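The same site in two structures of SYE1 from Shewanella oneidensis, which binds FMN and is probably an NAD(P)H-dependent oxidoreductase of the Old Yellow Enzyme family, acting on CH-CH groups: PDB 4AWS (chain A, 1.00 Å), residues Ala42-Gln47 and Lys355-Tyr360, and PDB 4AWT (chain B, 0.98 Å), residues Ala42-Gln47 and Lys355-Tyr360. Structure 2 is superposed on structure 1 by the backbone atoms of these residues (RMSD 0.02 Å); each is numbered along its deposited sequence.

Structure 1 (4AWS); sequences AIYYAQ and KGLTDY. It carries 1 engineered substitution outside these segments. With BOG (octyl beta-D-glucopyranoside), chain C.
L357 sets its methyl CD1 over one face of the Y44 ring, a CH-pi contact. CD1 is 3.7 Å from the ring centroid, 17° off the ring normal. Y44 carries its ring anti to the backbone N (chi1 162°), which turns it off helix 39-46 toward the loop 355-360. CD1 of Y44 is 3.5 Å from L357 O. Methyl CG2 of T358 fits against the helix backbone, 3.7 Å from Y44 N, and meets CG2 of I43. OG1 of T358 is hydrogen-bonded to E354. The detergent BOG lies along the helix. Its alkyl chain passes A42, with CB 3.7 Å from C7', and A46, with CB 3.9 Å from C2'. Its sugar hydroxyl O6 is 3.4 Å from CG of Q47. The loop turn is held by G356 N to D359 OD1 at 2.9 Å. G356 O accepts a hydrogen bond from R27, whose side chain touches L357. The contact joins the helix after the first barrel strand to the C-terminal loop of this FMN-binding TIM barrel.

Structure 2 (4AWT); sequences AIYYAQ and KGLTDY. It carries 1 engineered substitution outside these segments.
Methyl CD1 of L357 rests on one face of the Y44 ring in a CH-pi contact. The distance from CD1 to the ring centroid is 3.7 Å, 17° off the ring normal. The ring of Y44 stands anti to its own backbone nitrogen (chi1 161°), and this aims it at the loop 355-360. CD1 of Y44 is 3.5 Å from L357 O. T358 turns its methyl CG2 to the helix backbone, 3.7 Å from Y44 N. The same methyl touches CG2 of I43. OG1 of T358 is hydrogen-bonded to E354. A polyether, PE4, is bound near Q47. Farther out, G356 N is hydrogen-bonded to D359 OD1 at 2.9 Å, which closes the turn that carries L357 and T358. G356 O accepts a hydrogen bond from R27, whose side chain touches L357.

Comparison
The CA atoms that can be compared, among them those of A42(A) and A46(A) with A42(B) and A46(B), coincide within the error after superposition, and the side chains of Y44(A), L357(A) and T358(A) keep their places in Y44(B), L357(B) and T358(B). The CH-pi contact of L357(A) on Y44(A) recurs as L357(B) on Y44(B), and the hydrogen bond from G356(A) N to D359(A) OD1 as G356(B) N to D359(B) OD1. The difference is the bound group. BOG, octyl beta-D-glucopyranoside, is found in structure 1 alone. It touches A42(A), I43(A), A46(A) and Q47(A). Its alkyl chain gives A42(A) and A46(A) apolar partners, with C7' of BOG 3.7 Å from CB of A42(A). Its sugar adds a polar neighbour, O6, at 3.4 Å from CG of Q47(A). In structure 2 the place is not empty: PE4, a polyether, occupies it wholly or in part. An alkyl glucoside is bound in one and a polyether in the other.

Structure 1 (4AWS)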
loop_
_atom_site.group_PDB
_atom_site.type_symbol
_atom_site.label_atom_id
_atom_site.label_comp_id
_atom_site.label_asym_id
_atom_site.label_seq_id
_atom_site.Cartn_x
_atom_site.Cartn_y
_atom_site.Cartn_z
ATOM N N ALA A 42 8.197 -15.651 0.481
ATOM C CA ALA A 42 7.193 -16.506 1.054
ATOM C C ALA A 42 7.495 -16.843 2.512
ATOM O O ALA A 42 6.592 -16.823 3.365
ATOM C CB ALA A 42 7.036 -17.780 0.211
ATOM N N ILE A 43 8.763 -17.142 2.815
ATOM C CA ILE A 43 9.166 -17.393 4.212
ATOM C C ILE A 43 8.902 -16.162 5.055
ATOM O O ILE A 43 8.334 -16.245 6.156
ATOM C CB ILE A 43 10.642 -17.814 4.258
ATOM C CG1 ILE A 43 10.864 -19.184 3.605
ATOM C CG2 ILE A 43 11.151 -17.827 5.699
ATOM C CD1 ILE A 43 12.290 -19.531 3.341
ATOM N N TYR A 44 9.346 -15.020 4.574
ATOM C CA TYR A 44 9.187 -13.742 5.266
ATOM C C TYR A 44 7.735 -13.460 5.649
ATOM O O TYR A 44 7.430 -13.113 6.774
ATOM C CB TYR A 44 9.745 -12.679 4.375
ATOM C CG TYR A 44 9.358 -11.242 4.642
ATOM C CD1 TYR A 44 9.851 -10.533 5.733
ATOM C CD2 TYR A 44 8.495 -10.607 3.758
ATOM C CE1 TYR A 44 9.466 -9.223 5.940
ATOM C CE2 TYR A 44 8.140 -9.282 3.932
ATOM C CZ TYR A 44 8.629 -8.602 5.025
ATOM O OH TYR A 44 8.368 -7.254 5.217
ATOM N N TYR A 45 6.820 -13.580 4.678
ATOM C CA TYR A 45 5.422 -13.322 4.960
ATOM C C TYR A 45 4.867 -14.380 5.880
ATOM O O TYR A 45 4.098 -14.057 6.809
ATOM C CB TYR A 45 4.640 -13.193 3.692
ATOM C CG TYR A 45 4.797 -11.891 2.935
ATOM C CD1 TYR A 45 4.258 -10.707 3.440
ATOM C CD2 TYR A 45 5.438 -11.842 1.716
ATOM C CE1 TYR A 45 4.367 -9.526 2.752
ATOM C CE2 TYR A 45 5.539 -10.642 1.014
ATOM C CZ TYR A 45 5.007 -9.489 1.541
ATOM O OH TYR A 45 5.056 -8.295 0.841
ATOM N N ALA A 46 5.194 -15.660 5.666
ATOM C CA ALA A 46 4.639 -16.719 6.518
ATOM C C ALA A 46 5.120 -16.562 7.952
ATOM O O ALA A 46 4.356 -16.907 8.876
ATOM C CB ALA A 46 5.031 -18.076 5.944
ATOM N N GLN A 47 6.322 -16.058 8.172
ATOM C CA GLN A 47 6.801 -15.784 9.515
ATOM C C GLN A 47 5.948 -14.757 10.269
ATOM O O GLN A 47 6.003 -14.716 11.484
ATOM C CB GLN A 47 8.211 -15.233 9.478
ATOM C CG GLN A 47 9.314 -16.260 9.163
ATOM C CD GLN A 47 10.687 -15.687 9.114
ATOM O OE1 GLN A 47 11.709 -16.471 9.159
ATOM N NE2 GLN A 47 10.853 -14.474 8.986
ATOM N N LYS A 355 19.298 -11.868 4.671
ATOM C CA LYS A 355 19.785 -11.098 5.846
ATOM C C LYS A 355 18.969 -9.814 5.954
ATOM O O LYS A 355 18.819 -9.051 5.000
ATOM C CB LYS A 355 21.269 -10.785 5.718
ATOM C CG LYS A 355 22.090 -12.050 5.763
ATOM C CD LYS A 355 23.605 -11.764 5.643
ATOM C CE LYS A 355 24.379 -13.055 5.738
ATOM N NZ LYS A 355 24.241 -13.720 7.075
ATOM N N GLY A 356 18.434 -9.587 7.137
ATOM C CA GLY A 356 17.546 -8.485 7.379
ATOM C C GLY A 356 16.161 -8.664 6.828
ATOM O O GLY A 356 15.401 -7.674 6.787
ATOM N N LEU A 357 15.796 -9.877 6.427
ATOM C CA LEU A 357 14.490 -10.207 5.901
ATOM C C LEU A 357 13.859 -11.308 6.735
ATOM O O LEU A 357 12.843 -11.119 7.396
ATOM C CB LEU A 357 14.534 -10.572 4.416
ATOM C CG LEU A 357 13.173 -10.809 3.787
ATOM C CD1 LEU A 357 12.425 -9.491 3.510
ATOM C CD2 LEU A 357 13.300 -11.644 2.517
ATOM N N THR A 358 14.486 -12.493 6.723
ATOM C CA THR A 358 13.948 -13.685 7.359
ATOM C C THR A 358 14.707 -14.131 8.605
ATOM O O THR A 358 14.369 -15.154 9.191
ATOM C CB THR A 358 13.880 -14.878 6.370
ATOM O OG1 THR A 358 15.225 -15.090 5.914
ATOM C CG2 THR A 358 12.968 -14.581 5.212
ATOM N N ASP A 359 15.720 -13.392 9.003
ATOM C CA ASP A 359 16.579 -13.806 10.097
ATOM C C ASP A 359 16.411 -12.948 11.322
ATOM O O ASP A 359 17.234 -13.030 12.241
ATOM C CB ASP A 359 18.045 -13.889 9.660
ATOM C CG ASP A 359 18.685 -12.594 9.254
ATOM O OD1 ASP A 359 17.952 -11.582 9.164
ATOM O OD2 ASP A 359 19.879 -12.594 8.933
ATOM N N TYR A 360 15.336 -12.164 11.455
ATOM C CA TYR A 360 14.946 -11.597 12.726
ATOM C C TYR A 360 14.264 -12.673 13.547
ATOM O O TYR A 360 13.251 -13.246 13.090
ATOM C CB TYR A 360 14.024 -10.414 12.542
ATOM C CG TYR A 360 14.606 -9.169 11.967
ATOM C CD1 TYR A 360 15.256 -8.242 12.770
ATOM C CD2 TYR A 360 14.466 -8.849 10.618
ATOM C CE1 TYR A 360 15.765 -7.058 12.277
ATOM C CE2 TYR A 360 14.989 -7.673 10.117
ATOM C CZ TYR A 360 15.628 -6.777 10.926
ATOM O OH TYR A 360 16.116 -5.584 10.466
HETATM C C1 BOG C . 7.567 -20.195 10.677
HETATM O O1 BOG C . 7.992 -20.715 9.401
HETATM C C2 BOG C . 7.447 -21.437 11.570
HETATM O O2 BOG C . 6.459 -22.356 11.102
HETATM C C3 BOG C . 7.155 -20.987 13.017
HETATM O O3 BOG C . 7.090 -22.140 13.851
HETATM C C4 BOG C . 8.394 -20.181 13.425
HETATM O O4 BOG C . 8.461 -19.887 14.806
HETATM C C5 BOG C . 8.501 -18.977 12.484
HETATM O O5 BOG C . 8.690 -19.404 11.136
HETATM C C6 BOG C . 9.849 -18.341 12.914
HETATM O O6 BOG C . 9.791 -17.007 12.479
HETATM C "C1'" BOG C . 7.683 -19.692 8.438
HETATM C "C2'" BOG C . 8.037 -20.236 7.065
HETATM C "C3'" BOG C . 7.111 -21.287 6.536
HETATM C "C4'" BOG C . 7.705 -22.058 5.338
HETATM C "C5'" BOG C . 7.565 -21.184 4.099
HETATM C "C6'" BOG C . 8.255 -21.865 2.902
HETATM C "C7'" BOG C . 8.060 -20.978 1.666
HETATM C "C8'" BOG C . 8.712 -21.569 0.405
#

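Structure 2 (4AWT)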
loop_
_atom_site.group_PDB
_atom_site.type_symbol
_atom_site.label_atom_id
_atom_site.label_comp_id
_atom_site.label_asym_id
_atom_site.label_seq_id
_atom_site.Cartn_x
_atom_site.Cartn_y
_atom_site.Cartn_z
ATOM N N ALA B 42 8.207 -15.661 0.481
ATOM C CA ALA B 42 7.201 -16.522 1.044
ATOM C C ALA B 42 7.490 -16.848 2.528
ATOM O O ALA B 42 6.600 -16.807 3.358
ATOM C CB ALA B 42 7.074 -17.783 0.216
ATOM N N ILE B 43 8.759 -17.164 2.812
ATOM C CA ILE B 43 9.136 -17.411 4.211
ATOM C C ILE B 43 8.886 -16.180 5.051
ATOM O O ILE B 43 8.324 -16.264 6.146
ATOM C CB ILE B 43 10.616 -17.851 4.301
ATOM C CG1 ILE B 43 10.894 -19.115 3.504
ATOM C CG2 ILE B 43 10.980 -18.011 5.778
ATOM C CD1 ILE B 43 12.352 -19.513 3.491
ATOM N N TYR B 44 9.341 -15.033 4.564
ATOM C CA TYR B 44 9.202 -13.755 5.272
ATOM C C TYR B 44 7.758 -13.461 5.650
ATOM O O TYR B 44 7.443 -13.108 6.778
ATOM C CB TYR B 44 9.762 -12.691 4.375
ATOM C CG TYR B 44 9.359 -11.253 4.650
ATOM C CD1 TYR B 44 9.859 -10.546 5.728
ATOM C CD2 TYR B 44 8.473 -10.624 3.789
ATOM C CE1 TYR B 44 9.488 -9.248 5.946
ATOM C CE2 TYR B 44 8.120 -9.298 3.968
ATOM C CZ TYR B 44 8.638 -8.605 5.050
ATOM O OH TYR B 44 8.379 -7.275 5.249
ATOM N N TYR B 45 6.831 -13.592 4.663
ATOM C CA TYR B 45 5.448 -13.319 4.956
ATOM C C TYR B 45 4.860 -14.374 5.888
ATOM O O TYR B 45 4.112 -14.060 6.812
ATOM C CB TYR B 45 4.635 -13.195 3.685
ATOM C CG TYR B 45 4.810 -11.907 2.923
ATOM C CD1 TYR B 45 4.260 -10.726 3.437
ATOM C CD2 TYR B 45 5.458 -11.842 1.712
ATOM C CE1 TYR B 45 4.361 -9.544 2.751
ATOM C CE2 TYR B 45 5.560 -10.649 1.011
ATOM C CZ TYR B 45 5.010 -9.491 1.523
ATOM O OH TYR B 45 5.057 -8.322 0.835
ATOM N N ALA B 46 5.198 -15.648 5.666
ATOM C CA ALA B 46 4.665 -16.706 6.521
ATOM C C ALA B 46 5.114 -16.551 7.964
ATOM O O ALA B 46 4.357 -16.875 8.873
ATOM C CB ALA B 46 5.047 -18.056 5.970
ATOM N N GLN B 47 6.331 -16.043 8.173
ATOM C CA GLN B 47 6.817 -15.759 9.524
ATOM C C GLN B 47 5.959 -14.762 10.262
ATOM O O GLN B 47 6.013 -14.713 11.491
ATOM C CB GLN B 47 8.236 -15.217 9.469
ATOM C CG GLN B 47 9.322 -16.239 9.166
ATOM C CD GLN B 47 10.695 -15.641 9.085
ATOM O OE1 GLN B 47 11.721 -16.441 9.138
ATOM N NE2 GLN B 47 10.862 -14.425 8.979
ATOM N N LYS B 355 19.270 -11.856 4.682
ATOM C CA LYS B 355 19.747 -11.106 5.842
ATOM C C LYS B 355 18.942 -9.823 5.967
ATOM O O LYS B 355 18.805 -9.029 5.027
ATOM C CB LYS B 355 21.248 -10.842 5.697
ATOM C CG LYS B 355 22.073 -12.064 5.836
ATOM C CD LYS B 355 23.572 -11.757 5.673
ATOM C CE LYS B 355 24.416 -12.971 5.983
ATOM N NZ LYS B 355 25.754 -12.533 6.481
ATOM N N GLY B 356 18.406 -9.622 7.165
ATOM C CA GLY B 356 17.545 -8.495 7.401
ATOM C C GLY B 356 16.156 -8.661 6.830
ATOM O O GLY B 356 15.402 -7.688 6.795
ATOM N N LEU B 357 15.806 -9.865 6.441
ATOM C CA LEU B 357 14.485 -10.202 5.913
ATOM C C LEU B 357 13.869 -11.307 6.736
ATOM O O LEU B 357 12.846 -11.117 7.414
ATOM C CB LEU B 357 14.533 -10.561 4.426
ATOM C CG LEU B 357 13.170 -10.794 3.792
ATOM C CD1 LEU B 357 12.454 -9.477 3.516
ATOM C CD2 LEU B 357 13.310 -11.626 2.527
ATOM N N THR B 358 14.480 -12.496 6.723
ATOM C CA THR B 358 13.945 -13.674 7.341
ATOM C C THR B 358 14.698 -14.140 8.578
ATOM O O THR B 358 14.340 -15.148 9.179
ATOM C CB THR B 358 13.878 -14.867 6.361
ATOM O OG1 THR B 358 15.204 -15.064 5.882
ATOM C CG2 THR B 358 12.955 -14.580 5.214
ATOM N N ASP B 359 15.729 -13.389 8.985
ATOM C CA ASP B 359 16.594 -13.792 10.092
ATOM C C ASP B 359 16.414 -12.941 11.323
ATOM O O ASP B 359 17.241 -13.021 12.236
ATOM C CB ASP B 359 18.054 -13.881 9.664
ATOM C CG ASP B 359 18.649 -12.590 9.239
ATOM O OD1 ASP B 359 17.929 -11.594 9.170
ATOM O OD2 ASP B 359 19.885 -12.591 8.924
ATOM N N TYR B 360 15.329 -12.170 11.443
ATOM C CA TYR B 360 14.940 -11.595 12.699
ATOM C C TYR B 360 14.274 -12.680 13.533
ATOM O O TYR B 360 13.265 -13.240 13.074
ATOM C CB TYR B 360 14.022 -10.423 12.537
ATOM C CG TYR B 360 14.598 -9.169 11.961
ATOM C CD1 TYR B 360 15.268 -8.250 12.760
ATOM C CD2 TYR B 360 14.460 -8.856 10.613
ATOM C CE1 TYR B 360 15.748 -7.055 12.254
ATOM C CE2 TYR B 360 14.961 -7.686 10.092
ATOM C CZ TYR B 360 15.595 -6.788 10.914
ATOM O OH TYR B 360 16.064 -5.574 10.444
#